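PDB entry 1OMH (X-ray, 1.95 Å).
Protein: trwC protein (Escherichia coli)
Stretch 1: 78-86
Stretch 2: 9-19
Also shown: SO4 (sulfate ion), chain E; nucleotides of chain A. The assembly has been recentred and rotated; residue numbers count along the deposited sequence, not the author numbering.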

ATOM      1  N   SER B  78       4.811  11.554 -23.667  1.00 35.75           N
ATOM      2  CA  SER B  78       5.050  10.955 -22.359  1.00 36.74           C
ATOM      3  C   SER B  78       3.724  10.617 -21.677  1.00 35.87           C
ATOM      4  O   SER B  78       2.688  11.205 -21.988  1.00 32.81           O
ATOM      5  CB  SER B  78       5.849  11.921 -21.481  1.00 38.74           C
ATOM      6  OG  SER B  78       7.092  12.242 -22.084  1.00 40.39           O
ATOM      7  N   LYS B  79       3.758   9.668 -20.748  1.00 35.61           N
ATOM      8  CA  LYS B  79       2.546   9.276 -20.036  1.00 32.55           C
ATOM      9  C   LYS B  79       2.238  10.289 -18.954  1.00 32.41           C
ATOM     10  O   LYS B  79       3.136  10.770 -18.268  1.00 32.32           O
ATOM     11  CB  LYS B  79       2.717   7.899 -19.392  1.00 33.13           C
ATOM     12  CG  LYS B  79       2.973   6.785 -20.376  1.00 35.79           C
ATOM     13  CD  LYS B  79       3.006   5.444 -19.674  1.00 40.51           C
ATOM     14  CE  LYS B  79       3.182   4.317 -20.669  1.00 42.69           C
ATOM     15  NZ  LYS B  79       3.041   2.987 -20.016  1.00 51.50           N
ATOM     16  N   GLU B  80       0.971  10.637 -18.802  1.00 29.28           N
ATOM     17  CA  GLU B  80       0.633  11.570 -17.751  1.00 32.42           C
ATOM     18  C   GLU B  80       0.510  10.735 -16.489  1.00 27.56           C
ATOM     19  O   GLU B  80       0.006   9.613 -16.517  1.00 30.24           O
ATOM     20  CB  GLU B  80      -0.672  12.305 -18.044  1.00 32.65           C
ATOM     21  CG  GLU B  80      -1.908  11.453 -18.045  1.00 41.31           C
ATOM     22  CD  GLU B  80      -3.154  12.291 -18.204  1.00 44.94           C
ATOM     23  OE1 GLU B  80      -3.422  13.125 -17.311  1.00 43.59           O
ATOM     24  OE2 GLU B  80      -3.855  12.126 -19.225  1.00 49.35           O
ATOM     25  N   ARG B  81       0.999  11.280 -15.387  1.00 27.03           N
ATOM     26  CA  ARG B  81       0.964  10.588 -14.114  1.00 22.59           C
ATOM     27  C   ARG B  81      -0.192  11.112 -13.294  1.00 21.99           C
ATOM     28  O   ARG B  81      -0.397  12.319 -13.194  1.00 23.51           O
ATOM     29  CB  ARG B  81       2.300  10.787 -13.394  1.00 24.72           C
ATOM     30  CG  ARG B  81       3.436  10.063 -14.095  1.00 21.95           C
ATOM     31  CD  ARG B  81       4.800  10.391 -13.503  1.00 26.50           C
ATOM     32  NE  ARG B  81       5.836   9.557 -14.107  1.00 21.84           N
ATOM     33  CZ  ARG B  81       7.107   9.539 -13.724  1.00 19.65           C
ATOM     34  NH1 ARG B  81       7.509  10.318 -12.728  1.00 18.80           N
ATOM     35  NH2 ARG B  81       7.968   8.726 -14.325  1.00 19.63           N
ATOM     36  N   ILE B  82      -0.950  10.191 -12.712  1.00 21.62           N
ATOM     37  CA  ILE B  82      -2.116  10.551 -11.923  1.00 22.68           C
ATOM     38  C   ILE B  82      -1.879  10.392 -10.434  1.00 23.04           C
ATOM     39  O   ILE B  82      -2.663  10.885  -9.621  1.00 25.65           O
ATOM     40  CB  ILE B  82      -3.329   9.687 -12.324  1.00 27.83           C
ATOM     41  CG1 ILE B  82      -3.069   8.219 -11.969  1.00 26.04           C
ATOM     42  CG2 ILE B  82      -3.569   9.807 -13.826  1.00 25.30           C
ATOM     43  CD1 ILE B  82      -4.255   7.297 -12.249  1.00 31.37           C
ATOM     44  N   GLY B  83      -0.804   9.696 -10.079  1.00 21.85           N
ATOM     45  CA  GLY B  83      -0.504   9.510  -8.676  1.00 23.09           C
ATOM     46  C   GLY B  83       0.583   8.493  -8.383  1.00 19.53           C
ATOM     47  O   GLY B  83       1.282   8.008  -9.274  1.00 24.76           O
ATOM     48  N   LEU B  84       0.706   8.173  -7.104  1.00 21.82           N
ATOM     49  CA  LEU B  84       1.692   7.225  -6.620  1.00 19.79           C
ATOM     50  C   LEU B  84       0.997   6.369  -5.581  1.00 16.75           C
ATOM     51  O   LEU B  84       0.510   6.881  -4.573  1.00 20.20           O
ATOM     52  CB  LEU B  84       2.860   7.978  -5.975  1.00 19.50           C
ATOM     53  CG  LEU B  84       3.969   7.127  -5.356  1.00 24.16           C
ATOM     54  CD1 LEU B  84       4.590   6.235  -6.432  1.00 22.93           C
ATOM     55  CD2 LEU B  84       5.020   8.038  -4.729  1.00 18.99           C
ATOM     56  N   ASP B  85       0.936   5.070  -5.834  1.00 17.38           N
ATOM     57  CA  ASP B  85       0.298   4.157  -4.903  1.00 19.84           C
ATOM     58  C   ASP B  85       1.324   3.516  -3.982  1.00 18.00           C
ATOM     59  O   ASP B  85       2.271   2.883  -4.444  1.00 19.34           O
ATOM     60  CB  ASP B  85      -0.454   3.060  -5.663  1.00 22.11           C
ATOM     61  CG  ASP B  85      -1.177   2.084  -4.733  1.00 30.57           C
ATOM     62  OD1 ASP B  85      -1.276   2.355  -3.517  1.00 33.03           O
ATOM     63  OD2 ASP B  85      -1.661   1.045  -5.227  1.00 27.82           O
ATOM     64  N   LEU B  86       1.149   3.709  -2.678  1.00 16.83           N
ATOM     65  CA  LEU B  86       2.031   3.090  -1.702  1.00 14.72           C
ATOM     66  C   LEU B  86       1.172   2.002  -1.055  1.00 15.53           C
ATOM     67  O   LEU B  86       0.200   2.293  -0.354  1.00 16.27           O
ATOM     68  CB  LEU B  86       2.508   4.106  -0.654  1.00 15.61           C
ATOM     69  CG  LEU B  86       3.413   5.271  -1.089  1.00 23.45           C
ATOM     70  CD1 LEU B  86       3.947   5.995   0.141  1.00 19.45           C
ATOM     71  CD2 LEU B  86       4.575   4.764  -1.917  1.00 24.26           C
TER
HETATM   72  S   SO4 E 303      -4.576  -6.936 -12.418  1.00 48.01           S
HETATM   73  O1  SO4 E 303      -5.380  -8.160 -12.237  1.00 56.88           O
HETATM   74  O2  SO4 E 303      -3.187  -7.293 -12.772  1.00 49.84           O
HETATM   75  O3  SO4 E 303      -4.572  -6.167 -11.160  1.00 44.03           O
HETATM   76  O4  SO4 E 303      -5.167  -6.125 -13.500  1.00 50.01           O
ATOM     77  P    DC A  16       6.519   8.942 -17.891  1.00 29.52           P
ATOM     78  OP1  DC A  16       6.121   8.229 -19.132  1.00 28.31           O
ATOM     79  OP2  DC A  16       6.068   8.423 -16.571  1.00 28.61           O
ATOM     80  O5'  DC A  16       8.112   9.088 -17.881  1.00 30.53           O
ATOM     81  C5'  DC A  16       8.858   9.044 -19.098  1.00 29.42           C
ATOM     82  C4'  DC A  16      10.320   9.364 -18.866  1.00 27.02           C
ATOM     83  O4'  DC A  16      10.450  10.666 -18.235  1.00 25.22           O
ATOM     84  C3'  DC A  16      11.014   8.383 -17.906  1.00 26.25           C
ATOM     85  O3'  DC A  16      11.854   7.548 -18.722  1.00 29.31           O
ATOM     86  C2'  DC A  16      12.071   9.237 -17.217  1.00 26.88           C
ATOM     87  C1'  DC A  16      11.632  10.662 -17.465  1.00 25.40           C
ATOM     88  N1   DC A  16      11.622  11.711 -16.423  1.00 23.00           N
ATOM     89  C2   DC A  16      12.530  12.769 -16.582  1.00 21.79           C
ATOM     90  O2   DC A  16      13.243  12.791 -17.591  1.00 24.06           O
ATOM     91  N3   DC A  16      12.608  13.731 -15.642  1.00 19.81           N
ATOM     92  C4   DC A  16      11.823  13.680 -14.571  1.00 21.64           C
ATOM     93  N4   DC A  16      11.957  14.657 -13.664  1.00 20.90           N
ATOM     94  C5   DC A  16      10.871  12.628 -14.382  1.00 24.08           C
ATOM     95  C6   DC A  16      10.800  11.672 -15.332  1.00 19.58           C
ATOM     96  P    DG A  15       4.588  14.716 -14.325  1.00 26.88           P
ATOM     97  OP1  DG A  15       3.331  14.120 -13.807  1.00 27.23           O
ATOM     98  OP2  DG A  15       5.667  15.089 -13.366  1.00 28.13           O
ATOM     99  O5'  DG A  15       5.238  13.701 -15.360  1.00 23.80           O
ATOM    100  C5'  DG A  15       4.506  13.153 -16.466  1.00 27.02           C
ATOM    101  C4'  DG A  15       5.491  12.684 -17.509  1.00 25.17           C
ATOM    102  O4'  DG A  15       6.403  13.771 -17.707  1.00 25.87           O
ATOM    103  C3'  DG A  15       6.349  11.472 -17.139  1.00 27.78           C
ATOM    104  O3'  DG A  15       5.951  10.438 -18.050  1.00 24.95           O
ATOM    105  C2'  DG A  15       7.708  11.802 -17.736  1.00 26.26           C
ATOM    106  C1'  DG A  15       7.709  13.297 -17.900  1.00 25.79           C
ATOM    107  N9   DG A  15       8.594  14.129 -17.098  1.00 22.18           N
ATOM    108  C8   DG A  15       8.447  14.571 -15.804  1.00 25.15           C
ATOM    109  N7   DG A  15       9.322  15.487 -15.483  1.00 23.71           N
ATOM    110  C5   DG A  15      10.114  15.605 -16.618  1.00 24.16           C
ATOM    111  C6   DG A  15      11.215  16.446 -16.893  1.00 21.46           C
ATOM    112  O6   DG A  15      11.724  17.305 -16.170  1.00 25.46           O
ATOM    113  N1   DG A  15      11.720  16.218 -18.169  1.00 23.84           N
ATOM    114  C2   DG A  15      11.222  15.304 -19.067  1.00 25.90           C
ATOM    115  N2   DG A  15      11.827  15.210 -20.252  1.00 24.70           N
ATOM    116  N3   DG A  15      10.198  14.529 -18.820  1.00 25.84           N
ATOM    117  C4   DG A  15       9.696  14.733 -17.593  1.00 18.68           C
ATOM    118  P    DG A  17      12.079   5.999 -18.357  1.00 34.61           P
ATOM    119  OP1  DG A  17      12.879   5.411 -19.459  1.00 35.64           O
ATOM    120  OP2  DG A  17      10.782   5.388 -17.989  1.00 35.17           O
ATOM    121  O5'  DG A  17      12.993   6.032 -17.050  1.00 29.34           O
ATOM    122  C5'  DG A  17      14.415   6.162 -17.138  1.00 25.08           C
ATOM    123  C4'  DG A  17      14.984   6.463 -15.770  1.00 21.65           C
ATOM    124  O4'  DG A  17      14.327   7.643 -15.271  1.00 23.55           O
ATOM    125  C3'  DG A  17      14.712   5.372 -14.730  1.00 23.79           C
ATOM    126  O3'  DG A  17      15.984   4.771 -14.438  1.00 25.28           O
ATOM    127  C2'  DG A  17      14.505   6.152 -13.446  1.00 17.52           C
ATOM    128  C1'  DG A  17      14.177   7.547 -13.875  1.00 20.52           C
ATOM    129  N9   DG A  17      12.908   8.129 -13.474  1.00 21.18           N
ATOM    130  C8   DG A  17      11.634   7.908 -13.946  1.00 21.55           C
ATOM    131  N7   DG A  17      10.752   8.707 -13.404  1.00 20.76           N
ATOM    132  C5   DG A  17      11.491   9.469 -12.508  1.00 20.73           C
ATOM    133  C6   DG A  17      11.099  10.510 -11.629  1.00 21.22           C
ATOM    134  O6   DG A  17       9.971  10.997 -11.456  1.00 20.92           O
ATOM    135  N1   DG A  17      12.189  10.997 -10.901  1.00 20.96           N
ATOM    136  C2   DG A  17      13.482  10.540 -11.008  1.00 19.72           C
ATOM    137  N2   DG A  17      14.405  11.119 -10.230  1.00 18.12           N
ATOM    138  N3   DG A  17      13.849   9.579 -11.819  1.00 18.61           N
ATOM    139  C4   DG A  17      12.813   9.098 -12.532  1.00 23.12           C
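Stretch 2 (9-19) RQDIGRAASYY

Stretch 2 opens with a 3-10 segment, residues 9 to 11, and passes into a helix at I12; the hydrogen bonds A15 N to D11 O (2.8 Å), A16 N to I12 O (3.1 Å) and S17 N to G13 O (3.0 Å) define the helical turns. Stretch 1 is loop up to E80 and strand from R81 onward. The two run in the same general sense: the CA atoms of E80 and R9 lie 6.0 Å apart, those of D85 and A15 8.2 Å, so the approach is tighter at the start and looser further along. Together they bury 399 Å².

The backbones meet directly at one point, where R9 N donates to E80 O at 3.2 Å with an N-H...O angle of 136°. Beside it, R9 NH1 donates to E80 OE2 at 3.0 Å and 173°, a salt bridge at the edge of the guanidinium. E80 has chi1 66° (p) and chi2 174° (t), with CA-to-CB toward stretch 2; R9 starts sideways, and chi1 -165° (t), chi2 88° (p) and an off-well chi3 of -128° carry its guanidinium to the carboxylate. The detail deserves caution, because E80 OE2 lies 2.8 Å from R9 CD, too close for a reliable position.

K79 is extended, m at chi1 and t at chi2 to chi4, which lets NZ reach Q10 OE1 at 3.2 Å in a hydrogen bond. Q10 leaves its backbone sideways, but chi1 70° (p) and chi2 179° (t) bring its end nearer; its NE2 is not modelled.

I82 provides the apolar contact. With chi1 65° (p) and chi2 176° (t), CD1 lies 3.5 Å from I12 CA, 3.9 Å from I12 CB and 4.4 Å from A15 CB, against the first turn of the helix. The small side chain of A15 points toward the strand, whereas that of I12 leaves sideways. Further along, D85 (chi1 t) and Y18 (chi1 -68°, m) both point toward the other stretch, placing D85 OD2 3.4 Å from Y18 CE1, oblique to the ring.

R81 points away from stretch 2, and its nearly extended side chain serves the DNA instead: NE donates to OP2 of DC16 at 2.7 Å, while NH1 and NH2 donate to O6 and N7 of DG17, both at 2.9 Å. The strand thus offers successive side chains to different partners, R81 to nucleic acid and I82 to the helix. R14 also makes no contact with stretch 1; its chi3 of -66° (m) follows two t angles, and NH2 donates to sulfate O4 at 2.8 Å.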

ATOM      1  N   ARG B   9      -2.277   7.421 -16.702  1.00 30.43           N
ATOM      2  CA  ARG B   9      -3.624   7.439 -17.270  1.00 35.43           C
ATOM      3  C   ARG B   9      -4.259   6.058 -17.357  1.00 32.56           C
ATOM      4  O   ARG B   9      -5.377   5.851 -16.887  1.00 33.01           O
ATOM      5  CB  ARG B   9      -3.614   8.052 -18.671  1.00 35.18           C
ATOM      6  CG  ARG B   9      -5.001   8.424 -19.171  1.00 39.90           C
ATOM      7  CD  ARG B   9      -5.344   9.833 -18.729  1.00 42.97           C
ATOM      8  NE  ARG B   9      -6.628   9.937 -18.050  1.00 45.77           N
ATOM      9  CZ  ARG B   9      -7.108  11.070 -17.550  1.00 43.52           C
ATOM     10  NH1 ARG B   9      -6.408  12.193 -17.656  1.00 36.41           N
ATOM     11  NH2 ARG B   9      -8.283  11.080 -16.940  1.00 40.12           N
ATOM     12  N   GLN B  10      -3.544   5.125 -17.975  1.00 34.20           N
ATOM     13  CA  GLN B  10      -4.024   3.759 -18.145  1.00 36.80           C
ATOM     14  C   GLN B  10      -4.395   3.058 -16.833  1.00 38.24           C
ATOM     15  O   GLN B  10      -5.080   2.038 -16.852  1.00 38.54           O
ATOM     16  CB  GLN B  10      -2.967   2.925 -18.869  1.00 40.68           C
ATOM     17  CG  GLN B  10      -1.722   2.649 -18.031  1.00 45.49           C
ATOM     18  CD  GLN B  10      -0.700   1.796 -18.759  1.00 49.26           C
ATOM     19  OE1 GLN B  10      -0.105   2.225 -19.748  1.00 51.39           O
ATOM     20  N   ASP B  11      -3.945   3.592 -15.698  1.00 35.65           N
ATOM     21  CA  ASP B  11      -4.246   2.975 -14.401  1.00 31.67           C
ATOM     22  C   ASP B  11      -5.346   3.712 -13.643  1.00 30.11           C
ATOM     23  O   ASP B  11      -5.654   3.371 -12.502  1.00 30.26           O
ATOM     24  CB  ASP B  11      -3.002   2.951 -13.499  1.00 30.57           C
ATOM     25  CG  ASP B  11      -1.779   2.376 -14.187  1.00 34.04           C
ATOM     26  OD1 ASP B  11      -1.889   1.303 -14.819  1.00 35.92           O
ATOM     27  OD2 ASP B  11      -0.696   2.993 -14.081  1.00 30.57           O
ATOM     28  N   ILE B  12      -5.946   4.720 -14.262  1.00 25.75           N
ATOM     29  CA  ILE B  12      -6.968   5.484 -13.562  1.00 26.78           C
ATOM     30  C   ILE B  12      -8.157   4.617 -13.145  1.00 27.56           C
ATOM     31  O   ILE B  12      -8.791   4.878 -12.122  1.00 25.94           O
ATOM     32  CB  ILE B  12      -7.430   6.692 -14.407  1.00 29.76           C
ATOM     33  CG1 ILE B  12      -8.116   7.715 -13.505  1.00 33.06           C
ATOM     34  CG2 ILE B  12      -8.349   6.233 -15.525  1.00 32.48           C
ATOM     35  CD1 ILE B  12      -8.120   9.130 -14.076  1.00 31.37           C
ATOM     36  N   GLY B  13      -8.443   3.580 -13.925  1.00 29.27           N
ATOM     37  CA  GLY B  13      -9.539   2.690 -13.585  1.00 32.33           C
ATOM     38  C   GLY B  13      -9.152   1.845 -12.383  1.00 33.24           C
ATOM     39  O   GLY B  13      -9.930   1.676 -11.441  1.00 32.43           O
ATOM     40  N   ARG B  14      -7.935   1.313 -12.420  1.00 33.59           N
ATOM     41  CA  ARG B  14      -7.416   0.484 -11.339  1.00 35.81           C
ATOM     42  C   ARG B  14      -7.407   1.280 -10.033  1.00 34.69           C
ATOM     43  O   ARG B  14      -7.914   0.824  -9.009  1.00 35.37           O
ATOM     44  CB  ARG B  14      -5.994   0.013 -11.681  1.00 34.83           C
ATOM     45  CG  ARG B  14      -5.313  -0.821 -10.599  1.00 43.30           C
ATOM     46  CD  ARG B  14      -3.823  -1.031 -10.893  1.00 46.25           C
ATOM     47  NE  ARG B  14      -3.581  -1.841 -12.087  1.00 51.98           N
ATOM     48  CZ  ARG B  14      -3.861  -3.140 -12.187  1.00 55.41           C
ATOM     49  NH1 ARG B  14      -4.398  -3.795 -11.162  1.00 54.86           N
ATOM     50  NH2 ARG B  14      -3.606  -3.790 -13.316  1.00 56.14           N
ATOM     51  N   ALA B  15      -6.840   2.479 -10.080  1.00 33.12           N
ATOM     52  CA  ALA B  15      -6.762   3.336  -8.901  1.00 33.48           C
ATOM     53  C   ALA B  15      -8.144   3.644  -8.333  1.00 35.91           C
ATOM     54  O   ALA B  15      -8.328   3.694  -7.117  1.00 33.43           O
ATOM     55  CB  ALA B  15      -6.044   4.631  -9.247  1.00 31.60           C
ATOM     56  N   ALA B  16      -9.115   3.844  -9.219  1.00 33.28           N
ATOM     57  CA  ALA B  16     -10.473   4.154  -8.798  1.00 35.10           C
ATOM     58  C   ALA B  16     -11.168   2.947  -8.169  1.00 32.12           C
ATOM     59  O   ALA B  16     -12.036   3.105  -7.314  1.00 36.12           O
ATOM     60  CB  ALA B  16     -11.285   4.667  -9.990  1.00 32.07           C
ATOM     61  N   SER B  17     -10.775   1.745  -8.585  1.00 33.78           N
ATOM     62  CA  SER B  17     -11.376   0.515  -8.067  1.00 32.97           C
ATOM     63  C   SER B  17     -11.023   0.226  -6.609  1.00 33.90           C
ATOM     64  O   SER B  17     -11.694  -0.564  -5.948  1.00 36.36           O
ATOM     65  CB  SER B  17     -10.952  -0.679  -8.921  1.00 31.47           C
ATOM     66  OG  SER B  17      -9.596  -1.019  -8.679  1.00 32.23           O
ATOM     67  N   TYR B  18      -9.964   0.855  -6.112  1.00 28.46           N
ATOM     68  CA  TYR B  18      -9.540   0.646  -4.732  1.00 31.94           C
ATOM     69  C   TYR B  18     -10.626   1.064  -3.748  1.00 31.12           C
ATOM     70  O   TYR B  18     -10.679   0.573  -2.625  1.00 26.74           O
ATOM     71  CB  TYR B  18      -8.248   1.426  -4.463  1.00 29.84           C
ATOM     72  CG  TYR B  18      -7.051   0.883  -5.216  1.00 31.82           C
ATOM     73  CD1 TYR B  18      -5.980   1.711  -5.555  1.00 31.89           C
ATOM     74  CD2 TYR B  18      -6.988  -0.461  -5.588  1.00 29.07           C
ATOM     75  CE1 TYR B  18      -4.877   1.217  -6.247  1.00 31.08           C
ATOM     76  CE2 TYR B  18      -5.888  -0.968  -6.281  1.00 33.63           C
ATOM     77  CZ  TYR B  18      -4.839  -0.126  -6.608  1.00 34.66           C
ATOM     78  OH  TYR B  18      -3.756  -0.625  -7.296  1.00 34.30           O
ATOM     79  N   TYR B  19     -11.498   1.967  -4.180  1.00 39.80           N
ATOM     80  CA  TYR B  19     -12.580   2.441  -3.325  1.00 44.92           C
ATOM     81  C   TYR B  19     -13.611   1.340  -3.095  1.00 51.40           C
ATOM     82  O   TYR B  19     -13.552   0.279  -3.719  1.00 57.33           O
ATOM     83  CB  TYR B  19     -13.252   3.668  -3.955  1.00 41.87           C
ATOM     84  CG  TYR B  19     -14.286   4.312  -3.063  1.00 41.12           C
ATOM     85  CD1 TYR B  19     -15.540   3.730  -2.878  1.00 41.23           C
ATOM     86  CD2 TYR B  19     -13.997   5.487  -2.369  1.00 39.20           C
ATOM     87  CE1 TYR B  19     -16.481   4.300  -2.021  1.00 41.17           C
ATOM     88  CE2 TYR B  19     -14.924   6.061  -1.511  1.00 41.12           C
ATOM     89  CZ  TYR B  19     -16.165   5.465  -1.341  1.00 43.76           C
ATOM     90  OH  TYR B  19     -17.082   6.035  -0.491  1.00 45.94           O
TER